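Local coordinates for protein angiotensin-converting enzyme (Anopheles gambiae, PDB 6S1Y) that probably acts as a zinc-dependent peptidase of the angiotensin-converting enzyme family, cutting short pieces from the C-terminal end of peptides, at residues Lys288-Gly293 with Ile341-Arg346; Ala330-Ala335 with Gln363-Tyr368; Val355-Gly360 with Phe383-Gly388. All blocks are in the same frame, centred on the assembly; numbering follows the deposited sequence.

Contact 1 (Lys288-Gly293 with Ile341-Arg346)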
loop_
_atom_site.group_PDB
_atom_site.type_symbol
_atom_site.label_atom_id
_atom_site.label_comp_id
_atom_site.label_asym_id
_atom_site.label_seq_id
_atom_site.Cartn_x
_atom_site.Cartn_y
_atom_site.Cartn_z
ATOM N N LYS A 288 15.995 13.374 -10.171
ATOM C CA LYS A 288 15.172 14.578 -10.255
ATOM C C LYS A 288 13.818 14.344 -9.589
ATOM O O LYS A 288 13.312 15.211 -8.874
ATOM C CB LYS A 288 15.018 14.991 -11.720
ATOM C CG LYS A 288 14.116 16.195 -11.982
ATOM C CD LYS A 288 14.629 17.483 -11.356
ATOM C CE LYS A 288 13.911 18.712 -11.943
ATOM N NZ LYS A 288 14.026 19.924 -11.056
ATOM N N MET A 289 13.239 13.147 -9.770
ATOM C CA MET A 289 11.907 12.886 -9.218
ATOM C C MET A 289 11.930 12.910 -7.697
ATOM O O MET A 289 11.040 13.499 -7.069
ATOM C CB MET A 289 11.373 11.540 -9.728
ATOM C CG MET A 289 10.998 11.548 -11.192
ATOM S SD MET A 289 10.961 9.904 -11.934
ATOM C CE MET A 289 9.442 9.238 -11.216
ATOM N N PHE A 290 12.947 12.295 -7.089
ATOM C CA PHE A 290 13.056 12.337 -5.630
ATOM C C PHE A 290 13.404 13.736 -5.128
ATOM O O PHE A 290 12.946 14.144 -4.053
ATOM C CB PHE A 290 14.096 11.319 -5.166
ATOM C CG PHE A 290 13.609 9.895 -5.220
ATOM C CD1 PHE A 290 13.738 9.151 -6.372
ATOM C CD2 PHE A 290 13.018 9.310 -4.119
ATOM C CE1 PHE A 290 13.283 7.849 -6.435
ATOM C CE2 PHE A 290 12.560 8.018 -4.169
ATOM C CZ PHE A 290 12.700 7.277 -5.336
ATOM N N GLN A 291 14.192 14.487 -5.891
ATOM C CA GLN A 291 14.491 15.864 -5.518
ATOM C C GLN A 291 13.217 16.684 -5.429
ATOM O O GLN A 291 13.028 17.452 -4.483
ATOM C CB GLN A 291 15.461 16.470 -6.531
ATOM C CG GLN A 291 16.911 16.081 -6.286
ATOM C CD GLN A 291 17.847 16.448 -7.433
ATOM O OE1 GLN A 291 17.446 16.508 -8.601
ATOM N NE2 GLN A 291 19.114 16.681 -7.096
ATOM N N MET A 292 12.297 16.495 -6.371
ATOM C CA MET A 292 11.044 17.244 -6.304
ATOM C C MET A 292 10.171 16.814 -5.134
ATOM O O MET A 292 9.481 17.653 -4.548
ATOM C CB MET A 292 10.299 17.105 -7.613
ATOM C CG MET A 292 10.975 17.929 -8.690
ATOM S SD MET A 292 10.212 17.665 -10.282
ATOM C CE MET A 292 8.643 18.487 -9.983
ATOM N N GLY A 293 10.200 15.540 -4.745
ATOM C CA GLY A 293 9.461 15.140 -3.561
ATOM C C GLY A 293 10.092 15.675 -2.286
ATOM O O GLY A 293 9.389 16.017 -1.330
ATOM N N ILE A 341 15.390 4.396 0.642
ATOM C CA ILE A 341 14.391 3.882 -0.276
ATOM C C ILE A 341 15.081 2.952 -1.252
ATOM O O ILE A 341 16.185 3.243 -1.733
ATOM C CB ILE A 341 13.658 5.031 -1.009
ATOM C CG1 ILE A 341 12.679 5.697 -0.042
ATOM C CG2 ILE A 341 12.977 4.518 -2.278
ATOM C CD1 ILE A 341 11.995 6.967 -0.578
ATOM N N LYS A 342 14.425 1.840 -1.552
ATOM C CA LYS A 342 14.841 0.928 -2.606
ATOM C C LYS A 342 13.683 0.887 -3.597
ATOM O O LYS A 342 12.606 0.360 -3.286
ATOM C CB LYS A 342 15.169 -0.454 -2.041
ATOM C CG LYS A 342 15.556 -1.480 -3.088
ATOM C CD LYS A 342 16.274 -2.683 -2.451
ATOM C CE LYS A 342 15.458 -3.329 -1.329
ATOM N NZ LYS A 342 14.313 -4.124 -1.836
ATOM N N GLN A 343 13.890 1.469 -4.769
ATOM C CA GLN A 343 12.843 1.591 -5.766
ATOM C C GLN A 343 13.453 1.450 -7.147
ATOM O O GLN A 343 14.450 2.112 -7.464
ATOM C CB GLN A 343 12.113 2.936 -5.648
ATOM C CG GLN A 343 10.909 3.056 -6.581
ATOM C CD GLN A 343 10.055 4.281 -6.298
ATOM O OE1 GLN A 343 10.088 4.848 -5.208
ATOM N NE2 GLN A 343 9.273 4.693 -7.295
ATOM N N CYS A 344 12.851 0.593 -7.965
ATOM C CA CYS A 344 13.290 0.426 -9.350
ATOM C C CYS A 344 12.537 1.435 -10.219
ATOM O O CYS A 344 11.797 1.116 -11.142
ATOM C CB CYS A 344 13.120 -1.022 -9.791
ATOM S SG CYS A 344 14.122 -2.167 -8.732
ATOM N N THR A 345 12.804 2.701 -9.896
ATOM C CA THR A 345 12.112 3.843 -10.471
ATOM C C THR A 345 12.193 3.906 -11.989
ATOM O O THR A 345 13.250 3.706 -12.592
ATOM C CB THR A 345 12.705 5.133 -9.890
ATOM O OG1 THR A 345 12.859 4.989 -8.471
ATOM C CG2 THR A 345 11.792 6.326 -10.170
ATOM N N ARG A 346 11.062 4.244 -12.600
ATOM C CA ARG A 346 10.959 4.553 -14.021
ATOM C C ARG A 346 10.352 5.941 -14.174
ATOM O O ARG A 346 9.745 6.477 -13.251
ATOM C CB ARG A 346 10.119 3.506 -14.745
ATOM C CG ARG A 346 10.701 2.094 -14.592
ATOM C CD ARG A 346 11.837 1.880 -15.566
ATOM N NE ARG A 346 11.305 1.667 -16.908
ATOM C CZ ARG A 346 12.046 1.490 -17.999
ATOM N NH1 ARG A 346 13.366 1.514 -17.917
ATOM N NH2 ARG A 346 11.456 1.308 -19.174
#

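Contact 2 (Ala330-Ala335 with Gln363-Tyr368)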
loop_
_atom_site.group_PDB
_atom_site.type_symbol
_atom_site.label_atom_id
_atom_site.label_comp_id
_atom_site.label_asym_id
_atom_site.label_seq_id
_atom_site.Cartn_x
_atom_site.Cartn_y
_atom_site.Cartn_z
ATOM N N ALA A 330 10.529 1.505 1.747
ATOM C CA ALA A 330 11.166 2.574 2.496
ATOM C C ALA A 330 11.562 2.054 3.869
ATOM O O ALA A 330 10.721 1.508 4.596
ATOM C CB ALA A 330 10.228 3.780 2.607
ATOM N N TRP A 331 12.839 2.263 4.237
ATOM C CA TRP A 331 13.476 1.553 5.338
ATOM C C TRP A 331 13.966 2.495 6.426
ATOM O O TRP A 331 14.591 3.513 6.149
ATOM C CB TRP A 331 14.662 0.732 4.837
ATOM C CG TRP A 331 14.266 -0.421 3.979
ATOM C CD1 TRP A 331 13.725 -0.364 2.727
ATOM C CD2 TRP A 331 14.387 -1.808 4.307
ATOM N NE1 TRP A 331 13.501 -1.638 2.256
ATOM C CE2 TRP A 331 13.887 -2.540 3.213
ATOM C CE3 TRP A 331 14.859 -2.501 5.424
ATOM C CZ2 TRP A 331 13.851 -3.934 3.197
ATOM C CZ3 TRP A 331 14.817 -3.893 5.413
ATOM C CH2 TRP A 331 14.322 -4.593 4.307
ATOM N N ASP A 332 13.694 2.114 7.670
ATOM C CA ASP A 332 14.138 2.814 8.869
ATOM C C ASP A 332 15.163 1.936 9.577
ATOM O O ASP A 332 14.853 0.797 9.967
ATOM C CB ASP A 332 12.950 3.095 9.792
ATOM C CG ASP A 332 13.338 3.943 11.007
ATOM O OD1 ASP A 332 14.525 4.354 11.096
ATOM O OD2 ASP A 332 12.450 4.204 11.866
ATOM N N PHE A 333 16.380 2.449 9.741
ATOM C CA PHE A 333 17.447 1.661 10.356
ATOM C C PHE A 333 17.647 1.998 11.822
ATOM O O PHE A 333 18.635 1.565 12.417
ATOM C CB PHE A 333 18.748 1.824 9.576
ATOM C CG PHE A 333 18.703 1.184 8.218
ATOM C CD1 PHE A 333 18.255 1.889 7.114
ATOM C CD2 PHE A 333 19.063 -0.137 8.060
ATOM C CE1 PHE A 333 18.196 1.298 5.878
ATOM C CE2 PHE A 333 18.996 -0.743 6.832
ATOM C CZ PHE A 333 18.559 -0.027 5.734
ATOM N N PHE A 334 16.720 2.748 12.418
ATOM C CA PHE A 334 16.651 2.883 13.872
ATOM C C PHE A 334 17.973 3.399 14.438
ATOM O O PHE A 334 18.433 2.965 15.493
ATOM C CB PHE A 334 16.247 1.555 14.522
ATOM C CG PHE A 334 14.895 1.061 14.082
ATOM C CD1 PHE A 334 13.748 1.470 14.736
ATOM C CD2 PHE A 334 14.767 0.210 12.995
ATOM C CE1 PHE A 334 12.499 1.032 14.323
ATOM C CE2 PHE A 334 13.524 -0.223 12.582
ATOM C CZ PHE A 334 12.392 0.187 13.251
ATOM N N ALA A 335 18.597 4.315 13.709
ATOM C CA ALA A 335 19.752 5.065 14.185
ATOM C C ALA A 335 19.354 6.536 14.121
ATOM O O ALA A 335 18.254 6.894 14.551
ATOM C CB ALA A 335 20.992 4.767 13.352
ATOM N N GLN A 363 9.795 10.494 5.569
ATOM C CA GLN A 363 9.517 11.660 6.397
ATOM C C GLN A 363 8.962 11.246 7.751
ATOM O O GLN A 363 9.291 11.844 8.778
ATOM C CB GLN A 363 8.538 12.584 5.684
ATOM C CG GLN A 363 8.222 13.857 6.453
ATOM C CD GLN A 363 9.433 14.779 6.590
ATOM O OE1 GLN A 363 9.598 15.444 7.618
ATOM N NE2 GLN A 363 10.273 14.826 5.551
ATOM N N TYR A 364 8.102 10.237 7.780
ATOM C CA TYR A 364 7.566 9.788 9.055
ATOM C C TYR A 364 8.706 9.274 9.930
ATOM O O TYR A 364 8.825 9.650 11.102
ATOM C CB TYR A 364 6.505 8.718 8.806
ATOM C CG TYR A 364 5.354 8.601 9.804
ATOM C CD1 TYR A 364 5.418 9.139 11.081
ATOM C CD2 TYR A 364 4.188 7.917 9.439
ATOM C CE1 TYR A 364 4.343 8.995 11.984
ATOM C CE2 TYR A 364 3.117 7.778 10.309
ATOM C CZ TYR A 364 3.190 8.309 11.584
ATOM O OH TYR A 364 2.094 8.135 12.416
ATOM N N TYR A 365 9.576 8.430 9.354
ATOM C CA TYR A 365 10.767 7.975 10.062
ATOM C C TYR A 365 11.515 9.161 10.673
ATOM O O TYR A 365 11.825 9.168 11.872
ATOM C CB TYR A 365 11.691 7.198 9.109
ATOM C CG TYR A 365 11.134 5.909 8.483
ATOM C CD1 TYR A 365 10.101 5.188 9.077
ATOM C CD2 TYR A 365 11.656 5.430 7.281
ATOM C CE1 TYR A 365 9.610 4.031 8.500
ATOM C CE2 TYR A 365 11.178 4.263 6.699
ATOM C CZ TYR A 365 10.157 3.571 7.308
ATOM O OH TYR A 365 9.689 2.422 6.707
ATOM N N LEU A 366 11.795 10.191 9.860
ATOM C CA LEU A 366 12.584 11.321 10.340
ATOM C C LEU A 366 11.865 12.070 11.448
ATOM O O LEU A 366 12.511 12.550 12.387
ATOM C CB LEU A 366 12.926 12.264 9.189
ATOM C CG LEU A 366 13.857 11.633 8.152
ATOM C CD1 LEU A 366 13.914 12.480 6.893
ATOM C CD2 LEU A 366 15.292 11.428 8.709
ATOM N N GLN A 367 10.531 12.135 11.397
ATOM C CA GLN A 367 9.793 12.928 12.378
ATOM C C GLN A 367 9.724 12.258 13.746
ATOM O O GLN A 367 9.569 12.953 14.756
ATOM C CB GLN A 367 8.371 13.208 11.882
ATOM C CG GLN A 367 8.310 14.186 10.724
ATOM C CD GLN A 367 8.705 15.597 11.142
ATOM O OE1 GLN A 367 8.323 16.061 12.212
ATOM N NE2 GLN A 367 9.464 16.278 10.294
ATOM N N TYR A 368 9.800 10.932 13.824
ATOM C CA TYR A 368 9.691 10.279 15.123
ATOM C C TYR A 368 10.972 9.561 15.553
ATOM O O TYR A 368 10.955 8.836 16.550
ATOM C CB TYR A 368 8.484 9.320 15.151
ATOM C CG TYR A 368 8.458 8.117 14.208
ATOM C CD1 TYR A 368 9.532 7.234 14.113
ATOM C CD2 TYR A 368 7.310 7.822 13.463
ATOM C CE1 TYR A 368 9.481 6.115 13.267
ATOM C CE2 TYR A 368 7.252 6.716 12.617
ATOM C CZ TYR A 368 8.331 5.859 12.531
ATOM O OH TYR A 368 8.260 4.758 11.703
HETATM O O HOH W 1 12.798 6.519 13.002
HETATM O O HOH W 2 9.982 2.897 12.198
#

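Contact 3 (Val355-Gly360 with Phe383-Gly388). With ZN (zinc ion), chain G; KSN ((2~{S})-2-[[(4~{S})-4-azanyl-5-oxidanyl-5-oxidanylidene-pentanoyl]amino]pentanedioic acid), chain H.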
loop_
_atom_site.group_PDB
_atom_site.type_symbol
_atom_site.label_atom_id
_atom_site.label_comp_id
_atom_site.label_asym_id
_atom_site.label_seq_id
_atom_site.Cartn_x
_atom_site.Cartn_y
_atom_site.Cartn_z
ATOM N N VAL A 355 7.000 7.564 -5.805
ATOM C CA VAL A 355 8.083 8.314 -5.165
ATOM C C VAL A 355 7.566 9.022 -3.926
ATOM O O VAL A 355 8.106 8.867 -2.824
ATOM C CB VAL A 355 8.717 9.293 -6.170
ATOM C CG1 VAL A 355 9.629 10.299 -5.481
ATOM C CG2 VAL A 355 9.516 8.508 -7.224
ATOM N N HIS A 356 6.476 9.772 -4.079
ATOM C CA HIS A 356 5.898 10.490 -2.950
ATOM C C HIS A 356 5.405 9.542 -1.861
ATOM O O HIS A 356 5.609 9.806 -0.672
ATOM C CB HIS A 356 4.752 11.374 -3.426
ATOM C CG HIS A 356 5.207 12.578 -4.181
ATOM N ND1 HIS A 356 5.539 12.530 -5.513
ATOM C CD2 HIS A 356 5.410 13.857 -3.785
ATOM C CE1 HIS A 356 5.921 13.731 -5.910
ATOM N NE2 HIS A 356 5.848 14.553 -4.881
ATOM N N HIS A 357 4.727 8.454 -2.235
ATOM C CA HIS A 357 4.284 7.486 -1.228
ATOM C C HIS A 357 5.456 7.064 -0.350
ATOM O O HIS A 357 5.375 7.083 0.886
ATOM C CB HIS A 357 3.650 6.254 -1.898
ATOM C CG HIS A 357 3.300 5.152 -0.940
ATOM N ND1 HIS A 357 2.080 5.075 -0.302
ATOM C CD2 HIS A 357 4.021 4.091 -0.498
ATOM C CE1 HIS A 357 2.064 4.016 0.491
ATOM N NE2 HIS A 357 3.228 3.399 0.386
ATOM N N GLU A 358 6.562 6.668 -0.990
ATOM C CA GLU A 358 7.728 6.190 -0.250
ATOM C C GLU A 358 8.387 7.312 0.557
ATOM O O GLU A 358 8.779 7.103 1.712
ATOM C CB GLU A 358 8.720 5.559 -1.227
ATOM C CG GLU A 358 8.174 4.375 -2.022
ATOM C CD GLU A 358 7.680 3.239 -1.140
ATOM O OE1 GLU A 358 8.157 3.120 0.006
ATOM O OE2 GLU A 358 6.799 2.461 -1.588
ATOM N N LEU A 359 8.495 8.515 -0.015
ATOM C CA LEU A 359 9.112 9.614 0.723
ATOM C C LEU A 359 8.269 10.009 1.916
ATOM O O LEU A 359 8.798 10.607 2.855
ATOM C CB LEU A 359 9.320 10.852 -0.159
ATOM C CG LEU A 359 10.472 10.809 -1.157
ATOM C CD1 LEU A 359 10.414 11.982 -2.148
ATOM C CD2 LEU A 359 11.820 10.800 -0.430
ATOM N N GLY A 360 6.970 9.698 1.885
ATOM C CA GLY A 360 6.142 9.921 3.055
ATOM C C GLY A 360 6.505 8.992 4.194
ATOM O O GLY A 360 6.478 9.392 5.360
ATOM N N PHE A 383 -1.751 5.105 9.156
ATOM C CA PHE A 383 -1.099 6.412 9.165
ATOM C C PHE A 383 0.169 6.396 8.319
ATOM O O PHE A 383 0.433 7.336 7.566
ATOM C CB PHE A 383 -0.746 6.836 10.587
ATOM C CG PHE A 383 -1.891 7.409 11.359
ATOM C CD1 PHE A 383 -3.048 6.686 11.547
ATOM C CD2 PHE A 383 -1.777 8.660 11.943
ATOM C CE1 PHE A 383 -4.088 7.202 12.273
ATOM C CE2 PHE A 383 -2.804 9.182 12.681
ATOM C CZ PHE A 383 -3.971 8.459 12.849
ATOM N N HIS A 384 0.974 5.337 8.426
ATOM C CA HIS A 384 2.226 5.294 7.674
ATOM C C HIS A 384 1.987 5.312 6.173
ATOM O O HIS A 384 2.705 5.991 5.426
ATOM C CB HIS A 384 3.013 4.053 8.045
ATOM C CG HIS A 384 4.382 4.356 8.543
ATOM N ND1 HIS A 384 5.360 4.891 7.735
ATOM C CD2 HIS A 384 4.934 4.228 9.771
ATOM C CE1 HIS A 384 6.465 5.058 8.437
ATOM N NE2 HIS A 384 6.232 4.667 9.676
ATOM N N GLU A 385 0.977 4.557 5.707
ATOM C CA GLU A 385 0.681 4.511 4.278
ATOM C C GLU A 385 0.026 5.792 3.785
ATOM O O GLU A 385 0.118 6.106 2.599
ATOM C CB GLU A 385 -0.215 3.298 3.994
ATOM C CG GLU A 385 0.357 1.988 4.515
ATOM C CD GLU A 385 1.728 1.707 3.935
ATOM O OE1 GLU A 385 2.029 2.232 2.844
ATOM O OE2 GLU A 385 2.495 0.982 4.592
ATOM N N ALA A 386 -0.601 6.554 4.671
ATOM C CA ALA A 386 -1.335 7.745 4.251
ATOM C C ALA A 386 -0.443 8.946 3.953
ATOM O O ALA A 386 -0.827 9.807 3.149
ATOM C CB ALA A 386 -2.345 8.131 5.335
ATOM N N VAL A 387 0.747 9.025 4.559
ATOM C CA VAL A 387 1.469 10.299 4.594
ATOM C C VAL A 387 1.816 10.772 3.183
ATOM O O VAL A 387 1.508 11.905 2.799
ATOM C CB VAL A 387 2.743 10.189 5.454
ATOM C CG1 VAL A 387 3.550 11.470 5.312
ATOM C CG2 VAL A 387 2.392 9.901 6.901
ATOM N N GLY A 388 2.543 9.945 2.424
ATOM C CA GLY A 388 2.931 10.347 1.091
ATOM C C GLY A 388 1.742 10.518 0.162
ATOM O O GLY A 388 1.763 11.365 -0.740
HETATM ZN ZN ZN G . 3.725 2.203 1.912
HETATM C C10 KSN H . 7.106 -3.341 2.566
HETATM C C13 KSN H . 4.870 0.296 0.725
HETATM C C17 KSN H . 0.736 -1.724 -3.924
HETATM C C02 KSN H . 0.770 -0.331 -3.283
HETATM C C03 KSN H . 1.834 -0.120 -2.196
HETATM C C04 KSN H . 3.021 -1.070 -2.196
HETATM C C05 KSN H . 4.407 -0.400 -2.378
HETATM C C07 KSN H . 5.235 -1.018 -0.010
HETATM C C08 KSN H . 6.408 -1.762 0.615
HETATM C C09 KSN H . 6.087 -2.325 2.012
HETATM N N01 KSN H . -0.534 -0.012 -2.690
HETATM N N06 KSN H . 5.452 -0.444 -1.345
HETATM O O11 KSN H . 7.904 -3.925 1.770
HETATM O O12 KSN H . 7.153 -3.617 3.814
HETATM O O14 KSN H . 5.495 1.347 0.412
HETATM O O15 KSN H . 3.962 0.351 1.577
HETATM O O16 KSN H . 4.669 0.116 -3.423
HETATM O O18 KSN H . 1.495 -1.935 -4.908
HETATM O O19 KSN H . -0.003 -2.669 -3.538
HETATM O O HOH W 3 3.364 7.514 2.960
#

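Contact 1 (Lys288-Gly293 with Ile341-Arg346)
Gln343 brings its amide oxygen to the tip of the Phe290 ring, OE1 lying 3.6 Å from CZ, although this oxygen is buried and has no hydrogen-bonding partner in the model. The contact sets helix 286-299 against the second strand of a β-hairpin, 329-332 with 339-342, and against the turn after it, an inverse γ turn centred on Cys344. No hydrogen bond crosses between the two segments. A phenyl ring suits the place because its weakly positive C-H groups tolerate an oxygen neighbour, while its carbons pack against methyls. Ring and amide planes stand 69° apart, and the amide approaches obliquely. Its nitrogen is engaged: NE2 bonds to Glu351 on helix 349-368, which probably fixes the flip of the amide and leaves OE1 on the Phe290 side. At the edge of the ring and in its plane sits Thr345 OG1, 3.5 Å from Phe290 CE1, while the same hydroxyl is hydrogen-bonded to the carbonyl of Leu315. Ile341 supplies the apolar part, its CD1 meeting Phe290 CE2 at 3.8 Å. Thr345 is two-sided: its chi1 of -45° sets OG1 beside the backbone N, where it meets Phe290, and CG2 anti to that N, where it meets Met289. Met289 and Thr345 meet tip to tip, with CE of the flexible thioether 3.9 Å from CG2. Cys344, on the turn, is tied by a disulfide to Cys326, and the guanidinium of Arg346 forms a salt bridge with Glu141. What Met289 finds of Arg346 is backbone, its CE resting 3.4 Å from the carbonyl O.

Contact 2 (Ala330-Ala335 with Gln363-Tyr368)
The Tyr365 ring carries Asp332 CB over the centre of one face, 3.4 Å from the centroid and only 4° off the normal, a CH-π contact, while the carbonyl carbon of Ala330 and Tyr368 CZ lie at its edge. Here strand 329-332, the first of a β-hairpin, packs on helix 349-368, the local axes of 330-332 and 363-368 being 17° apart; Ser329, where the strand starts, lines the ligand pocket, and Ala330 touches Glu358 and His361 of the zinc-binding helix. Tyrosine suits the spot because it offers a flat face to the strand and a hydroxyl to its backbone: Tyr365 OH donates to Ala330 O at 2.5 Å, a short bond met from above the carbonyl plane. The small Ala330 lets the ring come close, its CB 4.2 Å from Tyr365 CE2. Asp332 uses its two oxygens differently. OD1 accepts from Phe334 N, 3.0 Å away, in an Asx turn that bends the chain as the strand ends. OD2 accepts hydrogen bonds from two waters, one of which also donates to Tyr365 O. The Tyr368 ring offers its edge to OD2 and has Tyr364 O over one face. Its hydroxyl is also hydrogen-bonded to His384. The second water completes the bridge, donating to Asp332 OD2 at 2.8 Å and accepting from Tyr368 OH at 2.6 Å.

Contact 3 (Val355-Gly360 with Phe383-Gly388)
His357 and Glu385 converge on the zinc ion with ring and carboxylate planes only 21° apart, so that two nearly coplanar groups from different helices present NE2 and OE1 to one metal. Zinc lies 2.0 Å from His357 NE2 and 1.9 Å from Glu385 OE1, and His361 is the third protein ligand: an HExxH helix with a downstream glutamate, the signature of gluzincin metallopeptidases. The other nitrogen of His357, ND1, is hydrogen-bonded to Asp389, a second-shell residue that orients the ring and probably makes it a stronger donor to zinc. Glu385 comes in obliquely, its chain bent at chi2, and binds the metal through OE1. The glutamyl ligand completes the sphere with one carboxylate, unevenly: O15 is 1.9 Å from zinc and O14 2.5 Å. Glu358, bent at chi2, brings OE2 within 2.6 Å of O14 of the ligand from the same helix as His357. Where the two backbones meet, Gly360 and Gly388, having no side chains, let their CA atoms come to 3.8 Å, and Gly388 makes a bent CA-H...O contact with His356 O. A water accepts from Gly388 N and donates to the carbonyls of His357 and His384, stitching the helices together. Segments 355-360 and 383-388 cross at 131°, their local axes 7.0 Å apart. Helix 286-299 packs on helix 349-368 through Val355 and Leu359; helices 495-514 and 554-562 flank helix 381-395, at Glu385 and Phe383 respectively.

From the N terminus, helix 286-299 comes first, and contact 1 closes a loop of 47 residues when the chain returns to it at 341-346. Contact 2 opens inside that loop, on the first strand of the hairpin, and closes beyond it at 363-368, so the two cross. Contact 3 opens at 355-360, after contact 1 has closed, and ends at 383-388, crossing contact 2 but following contact 1 in series. Helix 349-368 serves both contacts 2 and 3. Ile341 packs on Ala330 across the hairpin and on Glu358 of the zinc helix, while a probable hydrogen bond between Tyr368 OH and His384 NE2 joins contact 2 to contact 3.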